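Local coordinates for protein putative fimbrium tip subunit Fim1F (Parabacteroides distasonis, PDB 3R4R) that is a putative subunit of the fimbrium tip, part of the filamentous cell-surface appendages that mediate adhesion and biofilm formation, at residues L18-G23 against V163-L168; C47-F52 against V100-N105; R58-N63 against L83-V88. All blocks are in the same frame, centred on the assembly; numbering follows the deposited sequence.

Interaction 1: residues L18-G23 against V163-L168; sequences LVLLTG and VSLIQL
Leu-20 and Leu-21 pair with Val-163 and Ser-164 through two parallel beta bridges at the end of strand 12-21, within the N-terminal part of a transthyretin-like chain. Three backbone hydrogen bonds zip the segments together. Val-163 N gives its hydrogen to Val-19 O over 2.7 Å, almost straight at 174°; Leu-21 N then reaches Val-163 O, and Leu-165 N reaches Leu-21 O over 2.9 Å. Val-163 thus uses both its N and its O on this neighbour, whereas Leu-20 turns its backbone the other way, to Tyr-81 of strand 78-90, so that strand 12-21 is held from two flanks. The chain turns a corner at Thr-22, whose OG1 makes a weak hydrogen bond to Ser-79 O.

The apolar part lies on the face that carries Leu-20 and Val-163. Their side chains stand side by side and point the same way, with Leu-20 CD2 at 4.2 Å from Val-163 CB. Leu-165 closes the group: its CD1, anti to CA (chi2 170°), meets Leu-20 CB at 3.8 Å, while its CB rests 3.7 Å from the carbonyl oxygen of Leu-21. Val-102 of strand 96-104 lies against Leu-20, Val-163 and Leu-165 alike. On the other face Leu-21 and Ser-164 are less deeply buried, and Leu-21 touches Leu-78.

Backbone polar groups carry the join, and the leucines and valine add an apolar face to it. Segment 18-23 falls in the inferred propeptide; if that piece is removed on maturation, Val-163 N and O and Leu-165 N would probably lose their partners, and the apolar face around Val-102 would lose part of its cover.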
ATOM      1  N   LEU A  18      -3.524  16.231 -12.452  1.00 59.55           N
ATOM      2  CA  LEU A  18      -2.964  15.022 -11.853  1.00 57.55           C
ATOM      3  C   LEU A  18      -3.891  13.819 -12.027  1.00 60.83           C
ATOM      4  O   LEU A  18      -5.087  13.924 -11.754  1.00 61.68           O
ATOM      5  CB  LEU A  18      -2.752  15.311 -10.352  1.00 55.26           C
ATOM      6  CG  LEU A  18      -1.507  14.727  -9.661  1.00 58.48           C
ATOM      7  CD1 LEU A  18      -0.263  15.530 -10.016  1.00 58.84           C
ATOM      8  CD2 LEU A  18      -1.646  14.806  -8.155  1.00 59.05           C
ATOM      9  N   VAL A  19      -3.348  12.671 -12.472  1.00 55.68           N
ATOM     10  CA  VAL A  19      -4.135  11.439 -12.637  1.00 54.46           C
ATOM     11  C   VAL A  19      -3.539  10.353 -11.715  1.00 53.03           C
ATOM     12  O   VAL A  19      -2.378   9.991 -11.893  1.00 52.18           O
ATOM     13  CB  VAL A  19      -4.215  10.971 -14.113  1.00 61.49           C
ATOM     14  CG1 VAL A  19      -4.888   9.603 -14.235  1.00 60.47           C
ATOM     15  CG2 VAL A  19      -4.945  11.997 -14.974  1.00 65.09           C
ATOM     16  N   LEU A  20      -4.334   9.857 -10.727  1.00 44.97           N
ATOM     17  CA  LEU A  20      -3.892   8.840  -9.767  1.00 41.41           C
ATOM     18  C   LEU A  20      -4.466   7.485 -10.157  1.00 48.01           C
ATOM     19  O   LEU A  20      -5.678   7.275 -10.041  1.00 45.59           O
ATOM     20  CB  LEU A  20      -4.293   9.190  -8.307  1.00 38.67           C
ATOM     21  CG  LEU A  20      -4.076  10.611  -7.765  1.00 44.04           C
ATOM     22  CD1 LEU A  20      -4.652  10.743  -6.374  1.00 41.75           C
ATOM     23  CD2 LEU A  20      -2.604  11.039  -7.789  1.00 45.77           C
ATOM     24  N   LEU A  21      -3.602   6.566 -10.628  1.00 48.57           N
ATOM     25  CA  LEU A  21      -4.016   5.235 -11.056  1.00 49.70           C
ATOM     26  C   LEU A  21      -3.680   4.233  -9.971  1.00 55.77           C
ATOM     27  O   LEU A  21      -2.528   4.086  -9.567  1.00 53.62           O
ATOM     28  CB  LEU A  21      -3.402   4.826 -12.401  1.00 52.05           C
ATOM     29  CG  LEU A  21      -3.848   5.618 -13.624  1.00 59.62           C
ATOM     30  CD1 LEU A  21      -3.050   5.224 -14.842  1.00 63.09           C
ATOM     31  CD2 LEU A  21      -5.321   5.424 -13.912  1.00 61.86           C
ATOM     32  N   THR A  22      -4.751   3.664  -9.427  1.00 56.72           N
ATOM     33  CA  THR A  22      -4.816   2.673  -8.358  1.00 56.82           C
ATOM     34  C   THR A  22      -4.668   1.248  -8.926  1.00 65.83           C
ATOM     35  O   THR A  22      -4.089   0.385  -8.259  1.00 65.77           O
ATOM     36  CB  THR A  22      -6.154   2.823  -7.594  1.00 65.20           C
ATOM     37  OG1 THR A  22      -7.241   2.880  -8.535  1.00 69.86           O
ATOM     38  CG2 THR A  22      -6.190   4.055  -6.734  1.00 58.12           C
ATOM     39  N   GLY A  23      -5.177   1.026 -10.142  1.00 65.20           N
ATOM     40  CA  GLY A  23      -5.107  -0.270 -10.796  1.00 66.96           C
ATOM     41  C   GLY A  23      -5.055  -0.235 -12.311  1.00 76.11           C
ATOM     42  O   GLY A  23      -5.823   0.493 -12.955  1.00 74.92           O
ATOM     43  N   VAL A 163       0.273   9.561 -12.014  1.00 50.83           N
ATOM     44  CA  VAL A 163       0.993   8.970 -10.879  1.00 47.90           C
ATOM     45  C   VAL A 163       0.430   7.556 -10.636  1.00 51.65           C
ATOM     46  O   VAL A 163      -0.755   7.417 -10.293  1.00 50.41           O
ATOM     47  CB  VAL A 163       0.959   9.823  -9.582  1.00 48.12           C
ATOM     48  CG1 VAL A 163       1.631   9.081  -8.432  1.00 44.37           C
ATOM     49  CG2 VAL A 163       1.603  11.199  -9.796  1.00 49.32           C
ATOM     50  N   SER A 164       1.273   6.526 -10.817  1.00 48.19           N
ATOM     51  CA  SER A 164       0.865   5.149 -10.560  1.00 47.99           C
ATOM     52  C   SER A 164       1.103   4.827  -9.097  1.00 48.76           C
ATOM     53  O   SER A 164       2.238   4.836  -8.638  1.00 49.32           O
ATOM     54  CB  SER A 164       1.593   4.170 -11.472  1.00 54.41           C
ATOM     55  OG  SER A 164       1.229   4.425 -12.818  1.00 66.99           O
ATOM     56  N   LEU A 165       0.016   4.593  -8.365  1.00 43.68           N
ATOM     57  CA  LEU A 165       0.045   4.300  -6.930  1.00 41.10           C
ATOM     58  C   LEU A 165       0.091   2.818  -6.654  1.00 44.61           C
ATOM     59  O   LEU A 165      -0.616   2.037  -7.301  1.00 46.76           O
ATOM     60  CB  LEU A 165      -1.189   4.888  -6.221  1.00 39.08           C
ATOM     61  CG  LEU A 165      -1.420   6.385  -6.332  1.00 42.55           C
ATOM     62  CD1 LEU A 165      -2.769   6.735  -5.798  1.00 41.81           C
ATOM     63  CD2 LEU A 165      -0.353   7.186  -5.630  1.00 42.24           C
ATOM     64  N   ILE A 166       0.916   2.424  -5.694  1.00 39.25           N
ATOM     65  CA  ILE A 166       0.971   1.026  -5.259  1.00 38.16           C
ATOM     66  C   ILE A 166       0.349   0.948  -3.886  1.00 41.25           C
ATOM     67  O   ILE A 166       0.380   1.915  -3.130  1.00 41.72           O
ATOM     68  CB  ILE A 166       2.392   0.367  -5.263  1.00 41.55           C
ATOM     69  CG1 ILE A 166       3.340   1.011  -4.185  1.00 40.71           C
ATOM     70  CG2 ILE A 166       2.996   0.344  -6.662  1.00 43.21           C
ATOM     71  CD1 ILE A 166       4.469   0.141  -3.710  1.00 46.73           C
ATOM     72  N   GLN A 167      -0.121  -0.227  -3.549  1.00 35.85           N
ATOM     73  CA  GLN A 167      -0.642  -0.641  -2.263  1.00 33.74           C
ATOM     74  C   GLN A 167       0.551  -0.811  -1.315  1.00 37.57           C
ATOM     75  O   GLN A 167       1.461  -1.569  -1.634  1.00 39.40           O
ATOM     76  CB  GLN A 167      -1.410  -1.950  -2.533  1.00 35.71           C
ATOM     77  CG  GLN A 167      -2.694  -2.137  -1.789  1.00 39.06           C
ATOM     78  CD  GLN A 167      -3.778  -1.218  -2.171  1.00 47.75           C
ATOM     79  OE1 GLN A 167      -4.206  -0.410  -1.357  1.00 43.43           O
ATOM     80  NE2 GLN A 167      -4.312  -1.389  -3.374  1.00 45.80           N
ATOM     81  N   LEU A 168       0.620  -0.040  -0.219  1.00 33.50           N
ATOM     82  CA  LEU A 168       1.743  -0.084   0.722  1.00 33.39           C
ATOM     83  C   LEU A 168       1.663  -1.346   1.623  1.00 36.72           C
ATOM     84  O   LEU A 168       2.647  -1.758   2.199  1.00 35.97           O
ATOM     85  CB  LEU A 168       1.772   1.203   1.587  1.00 32.26           C
ATOM     86  CG  LEU A 168       2.989   1.474   2.457  1.00 33.42           C
ATOM     87  CD1 LEU A 168       4.283   1.457   1.628  1.00 35.47           C
ATOM     88  CD2 LEU A 168       2.831   2.750   3.175  1.00 31.61           C
TER

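Interaction 2: residues C47-F52 against V100-N105; sequences CHVAVF and VLVVAN
His-48 and Val-103, like Ala-50 and Leu-101, form hydrogen-bonded pairs of an antiparallel strand contact buried in the beta-sandwich. Each pair exchanges two backbone bonds: His-48 N to Val-103 O at 2.8 Å and Val-103 N to His-48 O at 2.9 Å, then Ala-50 N to Leu-101 O and Leu-101 N to Ala-50 O. The N-to-C directions of the two short strand segments differ by 169°. Val-49 with Val-102 lies between these pairs, and Cys-47 with Ala-104 and Val-51 with Val-100 flank them, all three non-hydrogen-bonded; here CA-H...O contacts add to the join, Val-102 CA coming within 3.3 Å of His-48 O.

Apolar contacts run along the face that holds Cys-47, Val-49, Val-51, Val-100, Val-102 and Ala-104. Val-49 is the hub. Its CG1, anti to the backbone N (chi1 173°), meets Val-100 CG2 at 3.7 Å, the two side chains crossing obliquely, and its CG2 lies alongside Val-102 CG2 at 4.0 Å. Cys-47 contributes CB, 4.2 Å from Val-102 CG1. This face packs on Leu-83 and Leu-85 of strand 78-90.

The opposite face carries His-48, Ala-50, Leu-101 and Val-103, and here two rings take part. The Phe-52 ring turns its edge to Leu-101, with CE2 3.9 Å from Leu-101 CB, and meets Tyr-120 edge-to-face. The His-48 imidazole is gripped at both nitrogens, ND1 by Asn-63 OD1 and NE2 by Tyr-127 OH, which fixes the rotation of the ring.

Every residue touching here is buried; the N and O of His-48, Ala-50, Leu-101 and Val-103 are satisfied across the pair, while Cys-47, Val-49 and Val-51 turn theirs to strand 58-65. One face is aliphatic but for the cysteine sulfur; the other carries a histidine whose polar atoms neighbouring side chains answer.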
ATOM      1  N   CYS A  47      -5.746  12.228   0.314  1.00 32.09           N
ATOM      2  CA  CYS A  47      -4.353  12.100  -0.103  1.00 32.62           C
ATOM      3  C   CYS A  47      -3.593  13.383   0.202  1.00 34.78           C
ATOM      4  O   CYS A  47      -4.174  14.446   0.403  1.00 37.08           O
ATOM      5  CB  CYS A  47      -4.214  11.727  -1.585  1.00 35.55           C
ATOM      6  SG  CYS A  47      -4.818  12.979  -2.754  1.00 43.02           S
ATOM      7  N   HIS A  48      -2.268  13.238   0.222  1.00 27.76           N
ATOM      8  CA  HIS A  48      -1.261  14.252   0.375  1.00 27.40           C
ATOM      9  C   HIS A  48      -0.450  14.274  -0.905  1.00 34.00           C
ATOM     10  O   HIS A  48       0.058  13.237  -1.321  1.00 33.81           O
ATOM     11  CB  HIS A  48      -0.390  14.012   1.636  1.00 25.81           C
ATOM     12  CG  HIS A  48       0.785  14.938   1.748  1.00 28.42           C
ATOM     13  ND1 HIS A  48       0.666  16.200   2.292  1.00 29.75           N
ATOM     14  CD2 HIS A  48       2.074  14.739   1.393  1.00 28.71           C
ATOM     15  CE1 HIS A  48       1.879  16.728   2.235  1.00 29.08           C
ATOM     16  NE2 HIS A  48       2.748  15.894   1.692  1.00 29.01           N
ATOM     17  N   VAL A  49      -0.377  15.434  -1.560  1.00 32.60           N
ATOM     18  CA  VAL A  49       0.394  15.576  -2.794  1.00 33.22           C
ATOM     19  C   VAL A  49       1.504  16.576  -2.513  1.00 36.02           C
ATOM     20  O   VAL A  49       1.259  17.647  -1.960  1.00 36.16           O
ATOM     21  CB  VAL A  49      -0.506  15.978  -4.005  1.00 38.10           C
ATOM     22  CG1 VAL A  49       0.316  16.302  -5.245  1.00 39.01           C
ATOM     23  CG2 VAL A  49      -1.530  14.887  -4.307  1.00 36.97           C
ATOM     24  N   ALA A  50       2.726  16.182  -2.828  1.00 33.02           N
ATOM     25  CA  ALA A  50       3.906  16.999  -2.623  1.00 34.28           C
ATOM     26  C   ALA A  50       4.633  17.187  -3.943  1.00 39.98           C
ATOM     27  O   ALA A  50       4.745  16.230  -4.706  1.00 39.63           O
ATOM     28  CB  ALA A  50       4.816  16.350  -1.577  1.00 33.79           C
ATOM     29  N   VAL A  51       5.101  18.416  -4.228  1.00 38.81           N
ATOM     30  CA  VAL A  51       5.854  18.765  -5.443  1.00 42.00           C
ATOM     31  C   VAL A  51       7.247  19.253  -5.006  1.00 47.17           C
ATOM     32  O   VAL A  51       7.354  20.122  -4.135  1.00 47.26           O
ATOM     33  CB  VAL A  51       5.119  19.805  -6.352  1.00 47.98           C
ATOM     34  CG1 VAL A  51       5.964  20.193  -7.558  1.00 50.16           C
ATOM     35  CG2 VAL A  51       3.758  19.278  -6.809  1.00 47.12           C
ATOM     36  N   PHE A  52       8.298  18.678  -5.609  1.00 45.07           N
ATOM     37  CA  PHE A  52       9.691  18.976  -5.271  1.00 45.87           C
ATOM     38  C   PHE A  52      10.482  19.465  -6.453  1.00 52.75           C
ATOM     39  O   PHE A  52      10.241  18.995  -7.566  1.00 52.76           O
ATOM     40  CB  PHE A  52      10.403  17.718  -4.721  1.00 45.90           C
ATOM     41  CG  PHE A  52       9.731  17.035  -3.568  1.00 44.99           C
ATOM     42  CD1 PHE A  52      10.040  17.382  -2.258  1.00 46.28           C
ATOM     43  CD2 PHE A  52       8.817  16.004  -3.784  1.00 46.68           C
ATOM     44  CE1 PHE A  52       9.421  16.743  -1.185  1.00 45.14           C
ATOM     45  CE2 PHE A  52       8.200  15.359  -2.712  1.00 47.21           C
ATOM     46  CZ  PHE A  52       8.504  15.732  -1.419  1.00 44.37           C
ATOM     47  N   VAL A 100       6.520  14.742  -8.392  1.00 47.95           N
ATOM     48  CA  VAL A 100       5.311  14.764  -7.584  1.00 46.05           C
ATOM     49  C   VAL A 100       5.172  13.391  -6.867  1.00 45.01           C
ATOM     50  O   VAL A 100       5.237  12.348  -7.503  1.00 45.09           O
ATOM     51  CB  VAL A 100       4.050  15.142  -8.432  1.00 53.58           C
ATOM     52  CG1 VAL A 100       3.962  14.363  -9.744  1.00 56.28           C
ATOM     53  CG2 VAL A 100       2.757  15.002  -7.633  1.00 51.50           C
ATOM     54  N   LEU A 101       5.040  13.432  -5.528  1.00 40.80           N
ATOM     55  CA  LEU A 101       4.842  12.289  -4.614  1.00 39.42           C
ATOM     56  C   LEU A 101       3.420  12.321  -4.027  1.00 39.65           C
ATOM     57  O   LEU A 101       2.986  13.356  -3.521  1.00 38.58           O
ATOM     58  CB  LEU A 101       5.899  12.282  -3.466  1.00 38.79           C
ATOM     59  CG  LEU A 101       5.757  11.150  -2.419  1.00 41.58           C
ATOM     60  CD1 LEU A 101       6.297   9.849  -2.946  1.00 42.23           C
ATOM     61  CD2 LEU A 101       6.488  11.479  -1.154  1.00 43.55           C
ATOM     62  N   VAL A 102       2.701  11.197  -4.095  1.00 35.79           N
ATOM     63  CA  VAL A 102       1.331  11.131  -3.576  1.00 34.28           C
ATOM     64  C   VAL A 102       1.259  10.076  -2.451  1.00 35.75           C
ATOM     65  O   VAL A 102       1.725   8.953  -2.635  1.00 35.54           O
ATOM     66  CB  VAL A 102       0.332  10.816  -4.734  1.00 39.67           C
ATOM     67  CG1 VAL A 102      -1.105  10.730  -4.227  1.00 38.80           C
ATOM     68  CG2 VAL A 102       0.443  11.838  -5.868  1.00 41.16           C
ATOM     69  N   VAL A 103       0.730  10.451  -1.284  1.00 30.87           N
ATOM     70  CA  VAL A 103       0.490   9.517  -0.178  1.00 29.75           C
ATOM     71  C   VAL A 103      -1.025   9.493   0.029  1.00 35.36           C
ATOM     72  O   VAL A 103      -1.601  10.512   0.414  1.00 36.21           O
ATOM     73  CB  VAL A 103       1.265   9.781   1.136  1.00 32.96           C
ATOM     74  CG1 VAL A 103       0.953   8.695   2.183  1.00 31.10           C
ATOM     75  CG2 VAL A 103       2.763   9.872   0.887  1.00 33.25           C
ATOM     76  N   ALA A 104      -1.680   8.366  -0.293  1.00 30.72           N
ATOM     77  CA  ALA A 104      -3.132   8.260  -0.191  1.00 29.86           C
ATOM     78  C   ALA A 104      -3.567   7.560   1.100  1.00 34.61           C
ATOM     79  O   ALA A 104      -2.927   6.608   1.524  1.00 33.24           O
ATOM     80  CB  ALA A 104      -3.678   7.507  -1.392  1.00 30.21           C
ATOM     81  N   ASN A 105      -4.672   8.061   1.703  1.00 33.02           N
ATOM     82  CA  ASN A 105      -5.435   7.569   2.872  1.00 32.31           C
ATOM     83  C   ASN A 105      -4.638   7.568   4.173  1.00 34.60           C
ATOM     84  O   ASN A 105      -4.948   6.771   5.067  1.00 32.71           O
ATOM     85  CB  ASN A 105      -5.953   6.143   2.628  1.00 32.86           C
ATOM     86  CG  ASN A 105      -6.970   6.035   1.528  1.00 26.13           C
ATOM     87  OD1 ASN A 105      -7.779   6.931   1.282  1.00 32.88           O
ATOM     88  ND2 ASN A 105      -7.048   4.887   0.952  1.00 23.89           N
TER

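Interaction 3: residues R58-N63 against L83-V88; sequences RIYFKN and LQLEGV
Tyr-60 reaches across from strand 58-65 to Val-88 and Leu-85 of strand 78-90, bridging two strands of the beta-sandwich that are not paired with each other. Both carry bulges: a classic beta bulge at Ile-59 and Tyr-60, and a G1 bulge at Gly-87 and Val-88, where the positive phi of Gly-87 favours glycine.

The tight part gathers around the phenol ring. The CB of Tyr-60 points toward strand 78-90, and CG lies anti to the backbone N (chi1 174°). Val-88 CG2 sits over the middle of one ring face, 3.7 Å from the centroid and 12° off the normal, a CH-pi contact made by a side chain at about a right angle to the tyrosine. Leu-85 CG approaches Tyr-60 CE2 at 3.7 Å, and Ile-59 CD1 touches Val-88 CG1 at 3.9 Å. An alanine here removes the ring and would probably open a gap beside Val-88 CG2 and Leu-85 CG.

The solvent side is looser. Glu-86 is exposed, and Lys-62, which makes a cation-pi contact with Phe-64, holds its NZ 5.0 Å from Glu-86 OE1.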
ATOM      1  N   ARG A  58      10.783  20.736  -1.140  1.00 45.53           N
ATOM      2  CA  ARG A  58       9.354  20.778  -1.414  1.00 44.54           C
ATOM      3  C   ARG A  58       8.969  22.213  -1.712  1.00 50.80           C
ATOM      4  O   ARG A  58       9.275  23.102  -0.921  1.00 50.92           O
ATOM      5  CB  ARG A  58       8.519  20.185  -0.264  1.00 42.28           C
ATOM      6  CG  ARG A  58       7.051  19.939  -0.661  1.00 44.16           C
ATOM      7  CD  ARG A  58       6.224  19.429   0.489  1.00 48.22           C
ATOM      8  NE  ARG A  58       6.162  20.385   1.602  1.00 48.60           N
ATOM      9  CZ  ARG A  58       5.607  20.119   2.780  1.00 56.18           C
ATOM     10  NH1 ARG A  58       5.122  18.911   3.037  1.00 44.85           N
ATOM     11  NH2 ARG A  58       5.599  21.039   3.736  1.00 44.30           N
ATOM     12  N   ILE A  59       8.357  22.437  -2.893  1.00 48.74           N
ATOM     13  CA  ILE A  59       7.932  23.768  -3.332  1.00 49.54           C
ATOM     14  C   ILE A  59       6.405  23.904  -3.131  1.00 54.40           C
ATOM     15  O   ILE A  59       5.927  25.006  -2.912  1.00 55.94           O
ATOM     16  CB  ILE A  59       8.344  24.084  -4.805  1.00 53.92           C
ATOM     17  CG1 ILE A  59       7.662  23.130  -5.836  1.00 53.47           C
ATOM     18  CG2 ILE A  59       9.888  24.123  -4.965  1.00 53.68           C
ATOM     19  CD1 ILE A  59       7.763  23.539  -7.305  1.00 61.27           C
ATOM     20  N   TYR A  60       5.657  22.794  -3.167  1.00 48.81           N
ATOM     21  CA  TYR A  60       4.205  22.813  -3.020  1.00 48.08           C
ATOM     22  C   TYR A  60       3.710  21.539  -2.353  1.00 50.34           C
ATOM     23  O   TYR A  60       4.297  20.466  -2.559  1.00 50.43           O
ATOM     24  CB  TYR A  60       3.557  22.969  -4.425  1.00 50.46           C
ATOM     25  CG  TYR A  60       2.040  22.867  -4.500  1.00 51.07           C
ATOM     26  CD1 TYR A  60       1.239  23.990  -4.356  1.00 55.55           C
ATOM     27  CD2 TYR A  60       1.414  21.655  -4.773  1.00 50.07           C
ATOM     28  CE1 TYR A  60      -0.152  23.907  -4.432  1.00 57.06           C
ATOM     29  CE2 TYR A  60       0.019  21.557  -4.841  1.00 51.26           C
ATOM     30  CZ  TYR A  60      -0.758  22.696  -4.703  1.00 62.52           C
ATOM     31  OH  TYR A  60      -2.136  22.644  -4.806  1.00 65.44           O
ATOM     32  N   PHE A  61       2.602  21.648  -1.594  1.00 43.29           N
ATOM     33  CA  PHE A  61       1.916  20.481  -1.052  1.00 40.14           C
ATOM     34  C   PHE A  61       0.433  20.823  -0.888  1.00 43.98           C
ATOM     35  O   PHE A  61       0.099  21.975  -0.606  1.00 44.89           O
ATOM     36  CB  PHE A  61       2.527  19.961   0.276  1.00 39.65           C
ATOM     37  CG  PHE A  61       1.981  20.585   1.536  1.00 39.41           C
ATOM     38  CD1 PHE A  61       2.538  21.750   2.050  1.00 42.39           C
ATOM     39  CD2 PHE A  61       0.886  20.028   2.187  1.00 37.10           C
ATOM     40  CE1 PHE A  61       2.006  22.349   3.192  1.00 42.89           C
ATOM     41  CE2 PHE A  61       0.341  20.642   3.312  1.00 40.02           C
ATOM     42  CZ  PHE A  61       0.911  21.793   3.816  1.00 39.05           C
ATOM     43  N   LYS A  62      -0.444  19.814  -0.955  1.00 38.98           N
ATOM     44  CA  LYS A  62      -1.873  20.014  -0.736  1.00 38.56           C
ATOM     45  C   LYS A  62      -2.451  18.720  -0.244  1.00 43.53           C
ATOM     46  O   LYS A  62      -2.006  17.634  -0.646  1.00 42.31           O
ATOM     47  CB  LYS A  62      -2.573  20.520  -2.019  1.00 41.99           C
ATOM     48  CG  LYS A  62      -4.076  20.713  -1.930  1.00 50.70           C
ATOM     49  CD  LYS A  62      -4.601  21.547  -3.094  1.00 65.87           C
ATOM     50  CE  LYS A  62      -6.114  21.598  -3.209  1.00 75.96           C
ATOM     51  NZ  LYS A  62      -6.797  22.090  -1.986  1.00 78.97           N
ATOM     52  N   ASN A  63      -3.411  18.840   0.680  1.00 41.03           N
ATOM     53  CA  ASN A  63      -4.146  17.727   1.255  1.00 38.79           C
ATOM     54  C   ASN A  63      -5.545  17.762   0.715  1.00 43.67           C
ATOM     55  O   ASN A  63      -6.251  18.763   0.914  1.00 42.22           O
ATOM     56  CB  ASN A  63      -4.112  17.780   2.789  1.00 34.76           C
ATOM     57  CG  ASN A  63      -2.717  17.604   3.340  1.00 44.54           C
ATOM     58  OD1 ASN A  63      -1.937  16.722   2.931  1.00 37.33           O
ATOM     59  ND2 ASN A  63      -2.387  18.410   4.316  1.00 34.14           N
ATOM     60  N   LEU A  83      -7.172  14.971 -10.228  1.00 54.31           N
ATOM     61  CA  LEU A  83      -6.962  16.078  -9.297  1.00 52.90           C
ATOM     62  C   LEU A  83      -6.328  17.264  -9.955  1.00 58.25           C
ATOM     63  O   LEU A  83      -5.560  17.116 -10.902  1.00 58.31           O
ATOM     64  CB  LEU A  83      -6.062  15.662  -8.118  1.00 50.02           C
ATOM     65  CG  LEU A  83      -6.582  14.652  -7.120  1.00 52.31           C
ATOM     66  CD1 LEU A  83      -5.523  14.349  -6.102  1.00 49.22           C
ATOM     67  CD2 LEU A  83      -7.797  15.183  -6.408  1.00 56.24           C
ATOM     68  N   GLN A  84      -6.614  18.445  -9.405  1.00 56.36           N
ATOM     69  CA  GLN A  84      -6.029  19.711  -9.807  1.00 58.85           C
ATOM     70  C   GLN A  84      -5.157  20.272  -8.697  1.00 60.49           C
ATOM     71  O   GLN A  84      -5.587  20.341  -7.548  1.00 58.37           O
ATOM     72  CB  GLN A  84      -7.121  20.719 -10.186  1.00 64.10           C
ATOM     73  CG  GLN A  84      -7.579  20.651 -11.638  1.00 79.49           C
ATOM     74  CD  GLN A  84      -6.691  21.459 -12.564  1.00 95.21           C
ATOM     75  OE1 GLN A  84      -5.991  20.917 -13.427  1.00 92.88           O
ATOM     76  NE2 GLN A  84      -6.716  22.785 -12.414  1.00 85.08           N
ATOM     77  N   LEU A  85      -3.905  20.583  -9.036  1.00 57.81           N
ATOM     78  CA  LEU A  85      -2.931  21.302  -8.212  1.00 56.28           C
ATOM     79  C   LEU A  85      -2.947  22.744  -8.627  1.00 64.48           C
ATOM     80  O   LEU A  85      -2.367  23.046  -9.662  1.00 65.64           O
ATOM     81  CB  LEU A  85      -1.486  20.726  -8.313  1.00 54.54           C
ATOM     82  CG  LEU A  85      -1.097  19.423  -7.658  1.00 55.19           C
ATOM     83  CD1 LEU A  85      -1.973  18.308  -8.079  1.00 55.98           C
ATOM     84  CD2 LEU A  85       0.275  19.059  -8.054  1.00 55.81           C
ATOM     85  N   GLU A  86      -3.677  23.616  -7.908  1.00 62.71           N
ATOM     86  CA  GLU A  86      -3.709  25.053  -8.200  1.00 65.25           C
ATOM     87  C   GLU A  86      -2.587  25.779  -7.480  1.00 68.63           C
ATOM     88  O   GLU A  86      -2.258  25.446  -6.341  1.00 66.01           O
ATOM     89  CB  GLU A  86      -5.049  25.722  -7.825  1.00 68.53           C
ATOM     90  CG  GLU A  86      -6.326  25.157  -8.438  1.00 82.78           C
ATOM     91  CD  GLU A  86      -6.984  23.987  -7.735  1.00106.47           C
ATOM     92  OE1 GLU A  86      -6.349  23.371  -6.848  1.00111.91           O
ATOM     93  OE2 GLU A  86      -8.167  23.718  -8.044  1.00103.30           O
ATOM     94  N   GLY A  87      -2.040  26.789  -8.144  1.00 67.66           N
ATOM     95  CA  GLY A  87      -1.037  27.697  -7.610  1.00 67.02           C
ATOM     96  C   GLY A  87       0.303  27.135  -7.201  1.00 67.40           C
ATOM     97  O   GLY A  87       0.790  27.458  -6.113  1.00 65.51           O
ATOM     98  N   VAL A  88       0.931  26.335  -8.079  1.00 62.52           N
ATOM     99  CA  VAL A  88       2.293  25.845  -7.841  1.00 59.59           C
ATOM    100  C   VAL A  88       3.216  27.011  -8.239  1.00 66.53           C
ATOM    101  O   VAL A  88       3.189  27.440  -9.398  1.00 67.42           O
ATOM    102  CB  VAL A  88       2.596  24.511  -8.563  1.00 61.39           C
ATOM    103  CG1 VAL A  88       4.028  24.056  -8.295  1.00 58.86           C
ATOM    104  CG2 VAL A  88       1.589  23.437  -8.150  1.00 59.01           C
TER

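How the interactions relate
Interaction 2 is the fully buried member of the set, whereas interactions 1 and 3 have partly exposed sides. Strands 12-21 and 78-90 are neighbours, as are 46-52 and 58-65, so the three contacts bind one framework. Interactions 1 and 2 meet through aliphatic tips, Leu-20 CD2 lying 3.7 Å from Val-102 CG2, and Leu-18 extends the same core to Leu-85 of interaction 3. Interactions 2 and 3 share polar links too, including Val-51 N to Tyr-60 O. The chemistry follows position: the backbone dominates where strands pair, in parallel for 18-23 with 163-168 and antiparallel for 47-52 with 100-105, while 58-63 and 83-88 meet through side chains.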